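Local coordinates for protein nucleoporin NUP116 (Candida glabrata, PDB 3NF5) that is a probable structural constituent of the nuclear pore complex, this chain being the protein's C-terminal, pore-targeting domain, at residues S29-E32 with I33-E37; V41-K44 with Q45-K48; V71-P74 with M75-L78. All blocks are in the same frame, centred on the assembly; numbering follows the deposited sequence.

Interaction 1 (S29-E32 with I33-E37); sequences SKYE and IQKVE. With GOL (glycerol), chain C.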
# COMPACT_ATOMS: atom_id res chain seq x y z
N SER A 29 23.71 -1.25 -8.59
CA SER A 29 24.25 -2.35 -9.45
C SER A 29 23.28 -3.52 -9.50
O SER A 29 22.38 -3.60 -8.64
CB SER A 29 25.53 -2.88 -8.87
OG SER A 29 25.28 -3.58 -7.64
N LYS A 30 23.47 -4.45 -10.46
CA LYS A 30 22.65 -5.63 -10.51
C LYS A 30 22.60 -6.43 -9.22
O LYS A 30 21.54 -6.96 -8.88
CB LYS A 30 23.02 -6.55 -11.70
CG LYS A 30 22.31 -7.88 -11.77
CD LYS A 30 21.05 -7.80 -12.72
CE LYS A 30 20.56 -9.22 -13.21
NZ LYS A 30 19.62 -9.93 -12.27
N TYR A 31 23.71 -6.50 -8.46
CA TYR A 31 23.71 -7.22 -7.19
C TYR A 31 22.83 -6.50 -6.17
O TYR A 31 22.00 -7.14 -5.55
CB TYR A 31 25.14 -7.38 -6.64
CG TYR A 31 25.27 -7.84 -5.18
CD1 TYR A 31 25.03 -9.16 -4.82
CD2 TYR A 31 25.68 -6.97 -4.19
CE1 TYR A 31 25.16 -9.57 -3.46
CE2 TYR A 31 25.81 -7.37 -2.85
CZ TYR A 31 25.54 -8.66 -2.50
OH TYR A 31 25.69 -9.03 -1.16
N GLU A 32 22.99 -5.18 -6.03
CA GLU A 32 22.25 -4.45 -5.02
C GLU A 32 20.74 -4.32 -5.31
O GLU A 32 19.93 -4.33 -4.35
CB GLU A 32 22.86 -3.07 -4.74
CG GLU A 32 24.29 -3.17 -4.11
CD GLU A 32 24.33 -3.74 -2.67
OE1 GLU A 32 23.25 -3.74 -1.97
OE2 GLU A 32 25.47 -4.14 -2.23
N ILE A 33 20.37 -4.17 -6.59
CA ILE A 33 18.95 -4.06 -6.99
C ILE A 33 18.17 -5.37 -6.72
O ILE A 33 16.94 -5.32 -6.65
CB ILE A 33 18.79 -3.57 -8.45
CG1 ILE A 33 17.37 -3.05 -8.74
CG2 ILE A 33 19.12 -4.68 -9.45
CD1 ILE A 33 17.03 -1.65 -8.13
N GLN A 34 18.88 -6.50 -6.56
CA GLN A 34 18.32 -7.78 -6.19
C GLN A 34 18.00 -7.88 -4.70
O GLN A 34 17.41 -8.83 -4.30
CB GLN A 34 19.23 -8.99 -6.60
CG GLN A 34 19.19 -9.26 -8.02
CD GLN A 34 20.35 -10.12 -8.63
OE1 GLN A 34 20.32 -10.36 -9.82
NE2 GLN A 34 21.35 -10.50 -7.86
N LYS A 35 18.40 -6.90 -3.89
CA LYS A 35 18.26 -7.00 -2.43
C LYS A 35 18.04 -5.61 -1.78
O LYS A 35 18.69 -5.20 -0.83
CB LYS A 35 19.41 -7.79 -1.80
CG LYS A 35 20.83 -7.23 -2.10
CD LYS A 35 21.86 -7.78 -1.08
CE LYS A 35 22.39 -6.67 -0.14
NZ LYS A 35 21.28 -5.81 0.44
N VAL A 36 17.05 -4.89 -2.29
CA VAL A 36 16.77 -3.58 -1.80
C VAL A 36 16.11 -3.72 -0.42
O VAL A 36 15.11 -4.41 -0.27
CB VAL A 36 15.87 -2.78 -2.76
CG1 VAL A 36 15.49 -1.44 -2.08
CG2 VAL A 36 16.64 -2.63 -4.10
N GLU A 37 16.72 -3.14 0.59
CA GLU A 37 16.15 -3.12 1.94
C GLU A 37 15.27 -1.92 2.28
O GLU A 37 15.39 -0.85 1.69
CB GLU A 37 17.29 -3.22 2.98
C1 GOL C . 20.05 0.21 -0.72
O1 GOL C . 19.10 1.19 -1.18
C2 GOL C . 19.66 -1.27 -0.92
O2 GOL C . 19.19 -1.83 0.26
C3 GOL C . 20.87 -2.18 -1.27
O3 GOL C . 20.64 -3.10 -2.31
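S29 caps the N-terminal end of the short, weakly bonded helix 30-33 at the surface of the domain, and I33 N bonds back to S29 O. In the backbone, that bond spans 2.9 Å and is nearly linear; Q34 N reaches Y31 O only weakly, while K35 N binds E32 O from well above its carbonyl plane. The cap itself comes from the serine side chain, whose OG accepts from E32 N at 3.2 Å, almost straight on, occupying an amide of the first turn.

Polar side chains form two separate links. Along one flank K30 curls round to Q34; its chain bends at chi2 (95°) and again at chi4, so that NZ meets Q34 OE1 at 2.6 Å in the plane of the amide carbonyl. On another flank E32 faces K35, but E32 OE1 and K35 NZ are 3.7 Å apart, a long salt bridge that should add modest attraction.

Van der Waals contacts are few. The aliphatic chain of K35 passes obliquely by Y31, K35 CD lying 4.0 Å from Y31 CZ, and I33 CG2 rests 3.4 Å from the carbonyl oxygen K30 O. Beyond the segment, backbone hydrogen bonds between I33 and L57 and between V36 and V55 tie this turn and the loop after it to the chain around 55-58.

A glycerol, probably from the crystallisation liquor, bridges the two halves: its O3 donates to E32 OE1 at 2.7 Å, and E37 N gives a nearly straight bond to its O2 at 2.8 Å.

Interaction 2 (V41-K44 with Q45-K48); sequences VGNK and QYGK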
# COMPACT_ATOMS: atom_id res chain seq x y z
N VAL A 41 6.59 1.92 -0.32
CA VAL A 41 5.83 2.57 -1.38
C VAL A 41 4.54 3.05 -0.70
O VAL A 41 3.77 2.22 -0.20
CB VAL A 41 5.51 1.61 -2.54
CG1 VAL A 41 4.67 2.34 -3.72
CG2 VAL A 41 6.78 0.88 -3.10
N GLY A 42 4.23 4.36 -0.75
CA GLY A 42 2.99 4.81 -0.14
C GLY A 42 2.21 5.85 -0.95
O GLY A 42 2.71 6.44 -1.93
N ASN A 43 0.98 6.09 -0.49
CA ASN A 43 0.12 7.10 -1.00
C ASN A 43 -0.34 7.85 0.26
O ASN A 43 -0.96 7.27 1.11
CB ASN A 43 -1.04 6.47 -1.73
CG ASN A 43 -1.99 7.54 -2.30
OD1 ASN A 43 -2.36 8.50 -1.58
ND2 ASN A 43 -2.33 7.41 -3.56
N LYS A 44 -0.01 9.12 0.38
CA LYS A 44 -0.20 9.88 1.61
C LYS A 44 -1.64 9.91 2.05
O LYS A 44 -1.93 9.96 3.24
CB LYS A 44 0.26 11.35 1.42
CG LYS A 44 1.79 11.55 1.27
CD LYS A 44 2.50 11.65 2.61
CE LYS A 44 4.03 11.79 2.45
NZ LYS A 44 4.49 12.96 1.59
N GLN A 45 -2.55 9.91 1.08
CA GLN A 45 -3.98 9.94 1.35
C GLN A 45 -4.57 8.59 1.80
O GLN A 45 -5.52 8.60 2.57
CB GLN A 45 -4.78 10.39 0.10
CG GLN A 45 -4.77 11.85 -0.23
CD GLN A 45 -6.04 12.21 -0.99
OE1 GLN A 45 -7.02 12.67 -0.39
NE2 GLN A 45 -6.07 11.88 -2.28
N TYR A 46 -4.04 7.44 1.30
CA TYR A 46 -4.74 6.15 1.39
C TYR A 46 -4.02 4.97 2.06
O TYR A 46 -4.70 4.11 2.60
CB TYR A 46 -5.22 5.71 0.04
CG TYR A 46 -6.21 6.69 -0.63
CD1 TYR A 46 -7.34 7.14 0.05
CD2 TYR A 46 -5.98 7.17 -1.92
CE1 TYR A 46 -8.24 8.11 -0.59
CE2 TYR A 46 -6.85 8.14 -2.53
CZ TYR A 46 -7.97 8.59 -1.86
OH TYR A 46 -8.85 9.49 -2.51
N GLY A 47 -2.69 4.91 2.02
CA GLY A 47 -2.02 3.78 2.69
C GLY A 47 -0.59 3.67 2.24
O GLY A 47 -0.10 4.45 1.42
N LYS A 48 0.09 2.66 2.77
CA LYS A 48 1.46 2.37 2.37
C LYS A 48 1.79 0.89 2.55
O LYS A 48 1.18 0.17 3.34
CB LYS A 48 2.47 3.17 3.16
CG LYS A 48 2.48 3.04 4.68
CD LYS A 48 3.57 3.89 5.35
CE LYS A 48 3.45 3.92 6.88
NZ LYS A 48 4.65 4.61 7.44
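A classic beta bulge closes the hairpin of strands 40-43 and 47-51: Y46 and G47 both sit opposite N43, whose backbone meets each of them. N43 O accepts from Y46 N and from G47 N, each at 3.1 Å, but from different directions. The G47 amide lies in the carbonyl plane, whereas that of Y46 comes from well above it. In return N43 N donates to G47 O over 2.7 Å, nearly straight. One pair further along, G42 and K48 form a non-hydrogen-bonded pair with CA atoms just 3.8 Å apart, and K48 CB presses on G42 CA; the absence of a side chain at G42 allows this close approach. G47 has its own reason to be glycine, since at its backbone angles a CB would collide with the carbonyl oxygen of Y46.

The N43 side chain works inside the turn. With CG anti to the backbone N (chi1 180°), OD1 swings over the loop and takes Q45 N in an Asx turn, 3.0 Å away and in the amide plane. The amide then runs beside the Y46 ring, the two planes 44° apart, while Q45 CB covers one face of that ring, 3.8 Å above its plane and over its centre. The far end of K48 belongs to E50, with which NZ makes a salt bridge.

Strand 16-19 flanks the hairpin through a backbone bond between G42 and Y17, and V41 packs on V70 and I65. For the buried N43, the chemistry means that backbone N, backbone O and OD1 all have partners within the hairpin, which should hold the asparagine in place at the bend.

Interaction 3 (V71-P74 with M75-L78); sequences VFQP and MSVL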
# COMPACT_ATOMS: atom_id res chain seq x y z
N VAL A 71 -0.97 0.16 -5.76
CA VAL A 71 -2.09 1.14 -5.83
C VAL A 71 -2.83 1.16 -4.48
O VAL A 71 -3.16 0.13 -3.92
CB VAL A 71 -3.07 0.81 -7.02
CG1 VAL A 71 -4.37 1.68 -6.99
CG2 VAL A 71 -2.38 0.97 -8.39
N PHE A 72 -3.01 2.33 -3.92
CA PHE A 72 -3.84 2.55 -2.71
C PHE A 72 -4.97 3.49 -3.13
O PHE A 72 -4.71 4.50 -3.75
CB PHE A 72 -3.00 3.21 -1.64
CG PHE A 72 -1.95 2.33 -1.09
CD1 PHE A 72 -2.27 1.37 -0.15
CD2 PHE A 72 -0.63 2.40 -1.58
CE1 PHE A 72 -1.28 0.54 0.35
CE2 PHE A 72 0.34 1.57 -1.08
CZ PHE A 72 0.02 0.66 -0.16
N GLN A 73 -6.21 3.07 -2.89
CA GLN A 73 -7.43 3.83 -3.13
C GLN A 73 -8.17 3.91 -1.80
O GLN A 73 -7.74 3.30 -0.84
CB GLN A 73 -8.30 3.02 -4.09
CG GLN A 73 -7.75 2.82 -5.47
CD GLN A 73 -8.84 2.22 -6.35
OE1 GLN A 73 -9.24 1.05 -6.18
NE2 GLN A 73 -9.37 3.04 -7.24
N PRO A 74 -9.32 4.60 -1.77
CA PRO A 74 -10.15 4.53 -0.55
C PRO A 74 -10.48 3.13 -0.09
O PRO A 74 -11.16 2.38 -0.81
CB PRO A 74 -11.45 5.30 -0.97
CG PRO A 74 -11.01 6.23 -2.09
CD PRO A 74 -9.94 5.46 -2.83
N MSE A 75 -10.01 2.77 1.13
CA MSE A 75 -10.24 1.44 1.73
C MSE A 75 -9.92 0.27 0.80
O MSE A 75 -10.64 -0.74 0.73
CB MSE A 75 -11.66 1.33 2.27
CG MSE A 75 -11.98 2.47 3.11
SE MSE A 75 -13.63 2.17 4.18
CE MSE A 75 -13.94 3.98 4.39
N SER A 76 -8.82 0.43 0.06
CA SER A 76 -8.49 -0.51 -0.99
C SER A 76 -6.96 -0.54 -1.25
O SER A 76 -6.36 0.53 -1.51
CB SER A 76 -9.30 -0.17 -2.26
OG SER A 76 -9.05 -1.14 -3.30
N VAL A 77 -6.37 -1.75 -1.14
CA VAL A 77 -5.00 -2.06 -1.61
C VAL A 77 -5.01 -3.03 -2.79
O VAL A 77 -5.50 -4.16 -2.66
CB VAL A 77 -4.18 -2.70 -0.48
CG1 VAL A 77 -2.64 -2.65 -0.81
CG2 VAL A 77 -4.49 -2.07 0.78
N LEU A 78 -4.47 -2.59 -3.93
CA LEU A 78 -4.42 -3.36 -5.17
C LEU A 78 -2.95 -3.56 -5.55
O LEU A 78 -2.25 -2.59 -5.87
CB LEU A 78 -5.10 -2.57 -6.26
CG LEU A 78 -6.57 -2.13 -6.00
CD1 LEU A 78 -7.11 -1.26 -7.17
CD2 LEU A 78 -7.55 -3.29 -5.60
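V71 and L78 make a two-way pair of backbone bonds, one end of a tight antiparallel hairpin whose strands 71-73 and 76-78 run 163° apart and 4.9 Å between axes. L78 N to V71 O is nearly straight at 3.0 Å. At the turn end Q73 N binds S76 O at 2.9 Å, while the returning bond from S76 N to Q73 O is longer and comes from above the carbonyl plane. P74 and M75, modelled as selenomethionine, make the reversal; M75 takes a left-handed backbone conformation (phi 49°).

Side chains divide between two faces. V71, Q73, S76 and L78 share one. There V71 CB sits 4.0 Å from L78 CB. L78 CD1 reaches diagonally across to the end of the glutamine, 3.3 Å from Q73 OE1. Leucine CG lies anti to its carbonyl carbon (chi1 -56°), which directs the chain toward the turn.

On the other face F72 and V77 run alongside each other, with F72 CE1 3.7 Å from V77 CG1. F72 also packs on Y46, F72 N is hydrogen-bonded to Y16 OH, and V77 packs on I99 and C101 of strand 97-101.

The chemistry thus differs by side: on the F72 and V77 side largely nonpolar packing, with the F72 N to Y16 OH bond, sets the hairpin against the larger sheet, whereas the other face mixes aliphatic carbon with the polar ends of Q73 and S76.

The three contacts follow one another along the chain within the Nup98-type C-terminal domain. The centre of interaction 1 is about 21 Å from the centre of the chain, and the connection from helix 30-33 leads into strand 40-43 of interaction 2; their centres are 24 Å apart. Interactions 2 and 3 are neighbours, with centres about 9 Å apart, although one hairpin belongs to the six-stranded antiparallel sheet and the other forms a two-stranded sheet of its own. F72 bridges them: F72 CZ lies 3.2 Å from K48 C, and F72 O lies beside Y46 CD2. Two hairpins of different sheets thus pack together in the body of the domain, while the capped turn lies at its surface.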